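Local atomic coordinates of structural protein ORF273 (Acidianus two-tailed virus, PDB entry 4ART), a protein that is a heat- and acid-stable structural protein of an archaeal virus, associated with the virion, its precise role not being established. Residues E195-V198 and A199-P203. Numbering follows the deposited sequence.
Sequences ERIV and AEEQP
Ala199 N and Glu200 N still bond to the carbonyls four residues back, Glu195 O and Arg196 O, but the next full-strength bond runs from Gln202 N to Ile197 O (3.1 Å), five residues back, while Glu201 N reaches that oxygen only weakly. This wider pi-type turn lies in the C-terminal part of helix 188-201. Arg196 and Glu201, also five apart, form a salt bridge: Arg196 NE meets Glu201 OE2 at 2.7 Å, nearly straight (171°) and in the guanidinium plane, yet from above the carboxylate plane, the two flat groups standing 73° apart. Arg196 NH2 adds a weak bond to Glu201 OE1, which also lies 3.3 Å from Ile197 CG1. A bend at chi3 turns the guanidinium toward Glu201. Glu200 OE2 approaches Arg196 CG, while its OE1 bonds to Thr209 of the second subunit. Facing helix 171-179, Gln202 lies alongside Val198. With CG between backbone N and carbonyl carbon (chi1 69°), the extended Gln202 side chain brings NE2 to a lone pair of Val198 O at 3.1 Å; NE2 also bonds to Leu169 O, and OE1 to Arg170. A water donates to both Val198 O (2.7 Å) and Gln202 O.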
loop_
_atom_site.group_PDB
_atom_site.type_symbol
_atom_site.label_atom_id
_atom_site.label_comp_id
_atom_site.label_asym_id
_atom_site.label_seq_id
_atom_site.Cartn_x
_atom_site.Cartn_y
_atom_site.Cartn_z
ATOM N N GLU A 195 12.389 2.241 13.053
ATOM C CA GLU A 195 11.402 2.438 11.999
ATOM C C GLU A 195 10.347 3.511 12.375
ATOM O O GLU A 195 10.035 4.394 11.564
ATOM C CB GLU A 195 10.756 1.078 11.644
ATOM C CG GLU A 195 9.729 1.238 10.556
ATOM C CD GLU A 195 9.658 0.173 9.498
ATOM O OE1 GLU A 195 9.389 -0.996 9.834
ATOM O OE2 GLU A 195 9.525 0.587 8.332
ATOM N N ARG A 196 9.822 3.441 13.606
ATOM C CA ARG A 196 8.829 4.380 14.135
ATOM C C ARG A 196 9.342 5.840 14.112
ATOM O O ARG A 196 8.606 6.745 13.699
ATOM C CB ARG A 196 8.418 3.944 15.561
ATOM C CG ARG A 196 7.338 4.810 16.204
ATOM C CD ARG A 196 7.286 4.624 17.714
ATOM N NE ARG A 196 8.209 5.549 18.386
ATOM C CZ ARG A 196 9.389 5.217 18.913
ATOM N NH1 ARG A 196 9.795 3.953 18.905
ATOM N NH2 ARG A 196 10.157 6.143 19.475
ATOM N N ILE A 197 10.582 6.076 14.590
ATOM C CA ILE A 197 11.220 7.408 14.588
ATOM C C ILE A 197 11.368 7.970 13.153
ATOM O O ILE A 197 11.034 9.135 12.921
ATOM C CB ILE A 197 12.601 7.391 15.309
ATOM C CG1 ILE A 197 12.443 6.938 16.798
ATOM C CG2 ILE A 197 13.299 8.784 15.211
ATOM C CD1 ILE A 197 13.807 6.708 17.589
ATOM N N VAL A 198 11.897 7.148 12.230
ATOM C CA VAL A 198 12.169 7.519 10.834
ATOM C C VAL A 198 10.877 7.894 10.109
ATOM O O VAL A 198 10.825 8.962 9.475
ATOM C CB VAL A 198 12.990 6.420 10.048
ATOM C CG1 VAL A 198 13.182 6.759 8.568
ATOM C CG2 VAL A 198 14.300 6.071 10.739
ATOM N N ALA A 199 9.828 7.054 10.249
ATOM C CA ALA A 199 8.592 7.206 9.483
ATOM C C ALA A 199 7.483 8.029 10.090
ATOM O O ALA A 199 6.679 8.597 9.352
ATOM C CB ALA A 199 8.065 5.841 9.123
ATOM N N GLU A 200 7.372 8.017 11.420
ATOM C CA GLU A 200 6.238 8.613 12.155
ATOM C C GLU A 200 6.568 9.716 13.149
ATOM O O GLU A 200 5.639 10.310 13.710
ATOM C CB GLU A 200 5.516 7.506 12.939
ATOM C CG GLU A 200 5.034 6.342 12.113
ATOM C CD GLU A 200 4.484 5.246 12.994
ATOM O OE1 GLU A 200 3.319 5.368 13.421
ATOM O OE2 GLU A 200 5.198 4.255 13.243
ATOM N N GLU A 201 7.849 9.971 13.424
ATOM C CA GLU A 201 8.201 10.984 14.425
ATOM C C GLU A 201 8.929 12.209 13.927
ATOM O O GLU A 201 8.485 13.331 14.184
ATOM C CB GLU A 201 8.859 10.369 15.680
ATOM C CG GLU A 201 7.971 9.330 16.366
ATOM C CD GLU A 201 8.513 8.663 17.617
ATOM O OE1 GLU A 201 9.752 8.558 17.766
ATOM O OE2 GLU A 201 7.686 8.199 18.433
ATOM N N GLN A 202 10.039 12.013 13.221
ATOM C CA GLN A 202 10.841 13.146 12.752
ATOM C C GLN A 202 10.160 13.966 11.647
ATOM O O GLN A 202 9.667 13.363 10.686
ATOM C CB GLN A 202 12.233 12.680 12.274
ATOM C CG GLN A 202 12.169 11.846 10.982
ATOM C CD GLN A 202 13.470 11.523 10.318
ATOM O OE1 GLN A 202 14.499 12.159 10.543
ATOM N NE2 GLN A 202 13.411 10.580 9.391
ATOM N N PRO A 203 10.169 15.323 11.700
ATOM C CA PRO A 203 9.694 16.063 10.523
ATOM C C PRO A 203 10.800 15.949 9.468
ATOM O O PRO A 203 11.940 16.378 9.676
ATOM C CB PRO A 203 9.488 17.495 11.025
ATOM C CG PRO A 203 10.331 17.619 12.268
ATOM C CD PRO A 203 10.745 16.222 12.730
HETATM O O HOH W 1 9.044 10.945 9.996
#